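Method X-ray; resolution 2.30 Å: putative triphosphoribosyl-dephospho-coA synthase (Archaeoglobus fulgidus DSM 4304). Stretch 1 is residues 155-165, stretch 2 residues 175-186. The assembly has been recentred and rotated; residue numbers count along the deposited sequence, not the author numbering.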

ATOM      1  N   LYS A 155      -6.601 -16.785 -10.661  1.00 26.88           N
ATOM      2  CA  LYS A 155      -6.039 -18.094 -10.280  1.00 28.35           C
ATOM      3  C   LYS A 155      -6.486 -18.611  -8.892  1.00 28.45           C
ATOM      4  O   LYS A 155      -6.764 -19.790  -8.741  1.00 28.62           O
ATOM      5  CB  LYS A 155      -4.532 -18.094 -10.425  1.00 27.88           C
ATOM      6  CG  LYS A 155      -4.104 -18.266 -11.899  1.00 31.08           C
ATOM      7  CD  LYS A 155      -2.753 -17.611 -12.190  1.00 36.59           C
ATOM      8  CE  LYS A 155      -1.565 -18.391 -11.627  1.00 40.66           C
ATOM      9  NZ  LYS A 155      -0.276 -17.580 -11.665  1.00 43.22           N
ATOM     10  N   ILE A 156      -6.571 -17.751  -7.893  1.00 28.25           N
ATOM     11  CA  ILE A 156      -7.092 -18.194  -6.603  1.00 28.57           C
ATOM     12  C   ILE A 156      -8.568 -18.635  -6.659  1.00 28.71           C
ATOM     13  O   ILE A 156      -8.939 -19.664  -6.119  1.00 29.86           O
ATOM     14  CB  ILE A 156      -6.860 -17.121  -5.525  1.00 28.41           C
ATOM     15  CG1 ILE A 156      -5.343 -16.877  -5.400  1.00 27.88           C
ATOM     16  CG2 ILE A 156      -7.436 -17.576  -4.201  1.00 28.27           C
ATOM     17  CD1 ILE A 156      -4.917 -15.478  -4.824  1.00 26.20           C
ATOM     18  N   SER A 157      -9.396 -17.897  -7.371  1.00 27.90           N
ATOM     19  CA  SER A 157     -10.800 -18.211  -7.463  1.00 27.74           C
ATOM     20  C   SER A 157     -11.070 -19.554  -8.132  1.00 27.10           C
ATOM     21  O   SER A 157     -11.943 -20.307  -7.691  1.00 27.29           O
ATOM     22  CB  SER A 157     -11.524 -17.081  -8.223  1.00 27.17           C
ATOM     23  OG  SER A 157     -11.333 -15.861  -7.515  1.00 29.53           O
ATOM     24  N   ILE A 158     -10.339 -19.818  -9.206  1.00 26.56           N
ATOM     25  CA  ILE A 158     -10.377 -21.095  -9.949  1.00 26.68           C
ATOM     26  C   ILE A 158      -9.959 -22.284  -9.087  1.00 26.75           C
ATOM     27  O   ILE A 158     -10.642 -23.310  -9.072  1.00 27.06           O
ATOM     28  CB  ILE A 158      -9.456 -21.040 -11.212  1.00 26.60           C
ATOM     29  CG1 ILE A 158     -10.049 -20.065 -12.220  1.00 27.52           C
ATOM     30  CG2 ILE A 158      -9.245 -22.452 -11.864  1.00 22.56           C
ATOM     31  CD1 ILE A 158      -9.061 -19.590 -13.265  1.00 30.84           C
ATOM     32  N   GLU A 159      -8.870 -22.120  -8.351  1.00 26.99           N
ATOM     33  CA  GLU A 159      -8.380 -23.141  -7.416  1.00 28.64           C
ATOM     34  C   GLU A 159      -9.419 -23.377  -6.321  1.00 28.25           C
ATOM     35  O   GLU A 159      -9.680 -24.521  -5.946  1.00 29.16           O
ATOM     36  CB  GLU A 159      -7.009 -22.722  -6.811  1.00 28.50           C
ATOM     37  CG  GLU A 159      -6.635 -23.451  -5.539  1.00 32.80           C
ATOM     38  CD  GLU A 159      -5.556 -22.759  -4.709  1.00 42.62           C
ATOM     39  OE1 GLU A 159      -5.164 -21.584  -5.000  1.00 45.21           O
ATOM     40  OE2 GLU A 159      -5.095 -23.403  -3.725  1.00 45.54           O
ATOM     41  N   GLY A 160     -10.013 -22.301  -5.815  1.00 27.56           N
ATOM     42  CA  GLY A 160     -11.111 -22.419  -4.865  1.00 27.32           C
ATOM     43  C   GLY A 160     -12.314 -23.130  -5.501  1.00 28.24           C
ATOM     44  O   GLY A 160     -12.951 -23.984  -4.842  1.00 27.61           O
ATOM     45  N   ALA A 161     -12.598 -22.836  -6.779  1.00 26.60           N
ATOM     46  CA  ALA A 161     -13.737 -23.468  -7.429  1.00 27.52           C
ATOM     47  C   ALA A 161     -13.522 -24.992  -7.556  1.00 27.88           C
ATOM     48  O   ALA A 161     -14.389 -25.805  -7.210  1.00 28.14           O
ATOM     49  CB  ALA A 161     -13.994 -22.840  -8.778  1.00 27.04           C
ATOM     50  N   LYS A 162     -12.340 -25.369  -8.018  1.00 28.36           N
ATOM     51  CA  LYS A 162     -11.962 -26.769  -8.071  1.00 28.05           C
ATOM     52  C   LYS A 162     -12.046 -27.445  -6.686  1.00 27.99           C
ATOM     53  O   LYS A 162     -12.462 -28.593  -6.588  1.00 28.52           O
ATOM     54  CB  LYS A 162     -10.575 -26.897  -8.661  1.00 27.39           C
ATOM     55  CG  LYS A 162     -10.453 -26.404 -10.102  1.00 29.35           C
ATOM     56  CD  LYS A 162      -9.007 -26.602 -10.610  1.00 33.47           C
ATOM     57  CE  LYS A 162      -8.933 -26.523 -12.122  1.00 36.81           C
ATOM     58  NZ  LYS A 162      -7.574 -26.116 -12.618  1.00 37.00           N
ATOM     59  N   PHE A 163     -11.686 -26.733  -5.622  1.00 27.73           N
ATOM     60  CA  PHE A 163     -11.777 -27.284  -4.279  1.00 27.82           C
ATOM     61  C   PHE A 163     -13.236 -27.666  -3.968  1.00 29.01           C
ATOM     62  O   PHE A 163     -13.521 -28.801  -3.555  1.00 29.10           O
ATOM     63  CB  PHE A 163     -11.247 -26.250  -3.294  1.00 27.59           C
ATOM     64  CG  PHE A 163     -11.120 -26.727  -1.855  1.00 26.41           C
ATOM     65  CD1 PHE A 163      -9.908 -27.209  -1.372  1.00 25.94           C
ATOM     66  CD2 PHE A 163     -12.186 -26.594  -0.970  1.00 25.97           C
ATOM     67  CE1 PHE A 163      -9.764 -27.605  -0.033  1.00 28.65           C
ATOM     68  CE2 PHE A 163     -12.074 -26.992   0.363  1.00 27.10           C
ATOM     69  CZ  PHE A 163     -10.854 -27.490   0.844  1.00 29.38           C
ATOM     70  N   LEU A 164     -14.147 -26.714  -4.182  1.00 29.83           N
ATOM     71  CA  LEU A 164     -15.594 -26.893  -3.967  1.00 30.12           C
ATOM     72  C   LEU A 164     -16.157 -28.017  -4.796  1.00 30.65           C
ATOM     73  O   LEU A 164     -16.875 -28.886  -4.275  1.00 30.83           O
ATOM     74  CB  LEU A 164     -16.368 -25.610  -4.293  1.00 29.49           C
ATOM     75  CG  LEU A 164     -16.199 -24.407  -3.350  1.00 29.49           C
ATOM     76  CD1 LEU A 164     -16.756 -23.110  -3.995  1.00 27.48           C
ATOM     77  CD2 LEU A 164     -16.775 -24.653  -1.895  1.00 25.23           C
ATOM     78  N   LEU A 165     -15.836 -27.990  -6.090  1.00 30.89           N
ATOM     79  CA  LEU A 165     -16.292 -29.016  -7.001  1.00 31.26           C
ATOM     80  C   LEU A 165     -15.882 -30.414  -6.550  1.00 32.03           C
ATOM     81  O   LEU A 165     -16.673 -31.328  -6.695  1.00 31.67           O
ATOM     82  CB  LEU A 165     -15.827 -28.755  -8.436  1.00 31.24           C
ATOM     83  CG  LEU A 165     -16.346 -27.512  -9.176  1.00 32.39           C
ATOM     84  CD1 LEU A 165     -15.866 -27.633 -10.612  1.00 33.95           C
ATOM     85  CD2 LEU A 165     -17.881 -27.373  -9.102  1.00 28.50           C
ATOM     86  N   VAL A 175     -17.412 -23.838   3.926  1.00 27.76           N
ATOM     87  CA  VAL A 175     -16.615 -23.699   5.139  1.00 28.47           C
ATOM     88  C   VAL A 175     -15.223 -24.275   4.918  1.00 28.39           C
ATOM     89  O   VAL A 175     -14.213 -23.594   5.127  1.00 29.13           O
ATOM     90  CB  VAL A 175     -17.264 -24.430   6.331  1.00 28.85           C
ATOM     91  CG1 VAL A 175     -16.427 -24.239   7.597  1.00 28.80           C
ATOM     92  CG2 VAL A 175     -18.670 -23.922   6.534  1.00 29.13           C
ATOM     93  N   GLU A 176     -15.153 -25.527   4.489  1.00 27.96           N
ATOM     94  CA  GLU A 176     -13.845 -26.074   4.208  1.00 27.82           C
ATOM     95  C   GLU A 176     -13.051 -25.161   3.267  1.00 26.90           C
ATOM     96  O   GLU A 176     -11.884 -24.919   3.528  1.00 26.05           O
ATOM     97  CB  GLU A 176     -13.883 -27.533   3.752  1.00 27.18           C
ATOM     98  CG  GLU A 176     -14.431 -28.508   4.816  1.00 29.89           C
ATOM     99  CD  GLU A 176     -13.866 -28.316   6.233  1.00 31.81           C
ATOM    100  OE1 GLU A 176     -12.707 -27.918   6.406  1.00 33.69           O
ATOM    101  OE2 GLU A 176     -14.595 -28.576   7.200  1.00 34.05           O
ATOM    102  N   LEU A 177     -13.686 -24.617   2.226  1.00 27.29           N
ATOM    103  CA  LEU A 177     -12.987 -23.664   1.343  1.00 27.87           C
ATOM    104  C   LEU A 177     -12.426 -22.495   2.127  1.00 28.15           C
ATOM    105  O   LEU A 177     -11.266 -22.152   1.991  1.00 29.13           O
ATOM    106  CB  LEU A 177     -13.864 -23.133   0.197  1.00 27.38           C
ATOM    107  CG  LEU A 177     -13.103 -22.137  -0.733  1.00 28.32           C
ATOM    108  CD1 LEU A 177     -11.712 -22.665  -1.202  1.00 28.64           C
ATOM    109  CD2 LEU A 177     -13.880 -21.702  -1.945  1.00 26.57           C
ATOM    110  N   TYR A 178     -13.256 -21.893   2.967  1.00 28.78           N
ATOM    111  CA  TYR A 178     -12.861 -20.709   3.697  1.00 28.61           C
ATOM    112  C   TYR A 178     -11.608 -20.967   4.535  1.00 28.53           C
ATOM    113  O   TYR A 178     -10.650 -20.173   4.498  1.00 28.59           O
ATOM    114  CB  TYR A 178     -14.029 -20.203   4.552  1.00 29.08           C
ATOM    115  CG  TYR A 178     -13.677 -19.035   5.429  1.00 29.63           C
ATOM    116  CD1 TYR A 178     -13.575 -17.747   4.897  1.00 32.55           C
ATOM    117  CD2 TYR A 178     -13.440 -19.217   6.795  1.00 28.80           C
ATOM    118  CE1 TYR A 178     -13.246 -16.642   5.728  1.00 32.01           C
ATOM    119  CE2 TYR A 178     -13.107 -18.160   7.613  1.00 28.95           C
ATOM    120  CZ  TYR A 178     -13.010 -16.869   7.084  1.00 31.21           C
ATOM    121  OH  TYR A 178     -12.687 -15.817   7.909  1.00 29.02           O
ATOM    122  N   TYR A 179     -11.590 -22.066   5.285  1.00 28.17           N
ATOM    123  CA  TYR A 179     -10.412 -22.341   6.124  1.00 28.28           C
ATOM    124  C   TYR A 179      -9.158 -22.683   5.322  1.00 28.19           C
ATOM    125  O   TYR A 179      -8.039 -22.253   5.673  1.00 26.91           O
ATOM    126  CB  TYR A 179     -10.714 -23.302   7.288  1.00 29.05           C
ATOM    127  CG  TYR A 179     -11.625 -22.643   8.328  1.00 29.87           C
ATOM    128  CD1 TYR A 179     -11.091 -21.893   9.381  1.00 30.93           C
ATOM    129  CD2 TYR A 179     -13.013 -22.744   8.233  1.00 31.20           C
ATOM    130  CE1 TYR A 179     -11.910 -21.275  10.326  1.00 31.13           C
ATOM    131  CE2 TYR A 179     -13.850 -22.131   9.179  1.00 33.16           C
ATOM    132  CZ  TYR A 179     -13.283 -21.384  10.218  1.00 33.36           C
ATOM    133  OH  TYR A 179     -14.097 -20.760  11.154  1.00 36.24           O
ATOM    134  N   HIS A 180      -9.356 -23.394   4.208  1.00 28.01           N
ATOM    135  CA  HIS A 180      -8.311 -23.588   3.228  1.00 27.55           C
ATOM    136  C   HIS A 180      -7.688 -22.267   2.776  1.00 27.25           C
ATOM    137  O   HIS A 180      -6.460 -22.132   2.777  1.00 25.58           O
ATOM    138  CB  HIS A 180      -8.892 -24.283   2.029  1.00 28.23           C
ATOM    139  CG  HIS A 180      -7.897 -24.580   0.962  1.00 30.54           C
ATOM    140  ND1 HIS A 180      -6.950 -25.580   1.089  1.00 30.54           N
ATOM    141  CD2 HIS A 180      -7.722 -24.041  -0.271  1.00 31.84           C
ATOM    142  CE1 HIS A 180      -6.234 -25.647  -0.022  1.00 29.39           C
ATOM    143  NE2 HIS A 180      -6.677 -24.722  -0.860  1.00 33.50           N
ATOM    144  N   LEU A 181      -8.518 -21.309   2.333  1.00 27.22           N
ATOM    145  CA  LEU A 181      -7.958 -20.040   1.856  1.00 27.33           C
ATOM    146  C   LEU A 181      -7.334 -19.280   3.042  1.00 27.75           C
ATOM    147  O   LEU A 181      -6.246 -18.707   2.923  1.00 28.24           O
ATOM    148  CB  LEU A 181      -8.998 -19.202   1.104  1.00 28.02           C
ATOM    149  CG  LEU A 181      -9.612 -19.838  -0.161  1.00 28.54           C
ATOM    150  CD1 LEU A 181     -10.813 -19.046  -0.765  1.00 22.79           C
ATOM    151  CD2 LEU A 181      -8.555 -20.042  -1.192  1.00 24.45           C
ATOM    152  N   LEU A 182      -7.997 -19.327   4.195  1.00 27.43           N
ATOM    153  CA  LEU A 182      -7.457 -18.716   5.400  1.00 27.91           C
ATOM    154  C   LEU A 182      -6.042 -19.247   5.753  1.00 27.77           C
ATOM    155  O   LEU A 182      -5.149 -18.464   6.129  1.00 27.89           O
ATOM    156  CB  LEU A 182      -8.437 -18.884   6.576  1.00 27.52           C
ATOM    157  CG  LEU A 182      -8.298 -17.940   7.786  1.00 27.17           C
ATOM    158  CD1 LEU A 182      -8.561 -16.446   7.417  1.00 22.89           C
ATOM    159  CD2 LEU A 182      -9.198 -18.396   8.916  1.00 24.65           C
ATOM    160  N   SER A 183      -5.803 -20.548   5.608  1.00 27.68           N
ATOM    161  CA  SER A 183      -4.434 -21.051   5.898  1.00 28.52           C
ATOM    162  C   SER A 183      -3.373 -20.832   4.815  1.00 28.51           C
ATOM    163  O   SER A 183      -2.208 -21.183   5.009  1.00 29.31           O
ATOM    164  CB  SER A 183      -4.379 -22.507   6.432  1.00 28.52           C
ATOM    165  OG  SER A 183      -5.608 -23.179   6.381  1.00 27.68           O
ATOM    166  N   LYS A 184      -3.746 -20.243   3.697  1.00 28.25           N
ATOM    167  CA  LYS A 184      -2.851 -20.236   2.559  1.00 29.64           C
ATOM    168  C   LYS A 184      -2.405 -18.813   2.246  1.00 29.76           C
ATOM    169  O   LYS A 184      -1.284 -18.577   1.818  1.00 30.29           O
ATOM    170  CB  LYS A 184      -3.579 -20.867   1.366  1.00 29.52           C
ATOM    171  CG  LYS A 184      -2.729 -21.266   0.214  1.00 31.11           C
ATOM    172  CD  LYS A 184      -3.618 -21.828  -0.877  1.00 32.48           C
ATOM    173  CE  LYS A 184      -2.826 -22.399  -2.014  1.00 33.18           C
ATOM    174  NZ  LYS A 184      -2.720 -23.855  -1.810  1.00 37.47           N
ATOM    175  N   PHE A 185      -3.290 -17.853   2.460  1.00 29.82           N
ATOM    176  CA  PHE A 185      -2.989 -16.500   2.030  1.00 29.11           C
ATOM    177  C   PHE A 185      -3.203 -15.609   3.222  1.00 29.08           C
ATOM    178  O   PHE A 185      -4.296 -15.610   3.787  1.00 28.86           O
ATOM    179  CB  PHE A 185      -3.888 -16.082   0.869  1.00 28.59           C
ATOM    180  CG  PHE A 185      -3.744 -16.945  -0.354  1.00 26.38           C
ATOM    181  CD1 PHE A 185      -2.593 -16.876  -1.147  1.00 22.83           C
ATOM    182  CD2 PHE A 185      -4.762 -17.807  -0.713  1.00 24.02           C
ATOM    183  CE1 PHE A 185      -2.473 -17.649  -2.273  1.00 23.53           C
ATOM    184  CE2 PHE A 185      -4.651 -18.609  -1.839  1.00 26.57           C
ATOM    185  CZ  PHE A 185      -3.507 -18.547  -2.618  1.00 23.88           C
ATOM    186  N   PRO A 186      -2.134 -14.914   3.652  1.00 28.95           N
ATOM    187  CA  PRO A 186      -2.262 -13.874   4.681  1.00 28.61           C
ATOM    188  C   PRO A 186      -3.159 -12.777   4.099  1.00 28.65           C
ATOM    189  O   PRO A 186      -3.028 -12.424   2.923  1.00 29.35           O
ATOM    190  CB  PRO A 186      -0.828 -13.368   4.888  1.00 28.45           C
ATOM    191  CG  PRO A 186       0.060 -14.210   4.028  1.00 30.46           C
ATOM    192  CD  PRO A 186      -0.799 -14.953   3.026  1.00 28.51           C
TER

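Two helical segments of one chain lie side by side, residues 155-165 and 175-182, running in roughly opposite directions (141° between their N-to-C vectors) with axes 9.8 Å apart at closest approach. Further along the chain, Phe 185 lies against the start of the first stretch. No hydrogen bond crosses the interface; shape, one salt bridge and aromatic contacts hold it, with 509 Å² buried in total.

The hollow at the centre is Gly 160. Having no side chain, it lets the backbones draw together, its CA lying 6.6 Å from the CA of Leu 177. The bump that fills the hollow is the isobutyl end of Leu 177 (chi1 t, chi2 p): CD1 rests 3.7 Å from Gly 160 CA, and an ideal CB built on the glycine would sit a tight 3.4 Å from Leu 177 CD2. The same leucine also touches Leu 164 and Phe 163, with Leu 164 CD1 3.8 Å from Leu 177 CD2 and Phe 163 CD2 4.0 Å from Leu 177 CD1.

One turn from Glu 159, Phe 163 (chi1 t) has more of its own surface covered by the other stretch than any other residue here. Its ring reaches the backbone of the second helix, CE2 lying 3.4 Å from Leu 177 N and 3.6 Å from Glu 176 C, and forms an offset stack with His 180: centroids 4.5 Å apart, planes tilted by 27°. The imidazole thus has Phe 163 over one face, while Glu 159 OE2 approaches its edge, 3.5 Å from His 180 NE2.

That carboxylate is the polar anchor of the contact. Glu 159 OE2 makes a salt bridge to Lys 184 NZ at 3.1 Å; the lysine chain is extended through chi3 and turns at chi4 (97°), its amine ending beside the acid. Lys 184 CE is slightly closer still, 3.0 Å from Glu 159 OE2.

At the N-terminal end of the first stretch, Ile 156 points toward the second and is the bump between Leu 181 and Phe 185. Its CG2 lies 4.0 Å from Leu 181 CD2, and its CG1 3.7 Å from Phe 185 CZ. Ile 156 CD1 sits over one face of the Phe 185 ring, 4.2 Å from the centroid and 19° off the normal, a CH-pi contact. Glu 159 OE1 lies at that ring's edge, 4.2 Å from Phe 185 CZ.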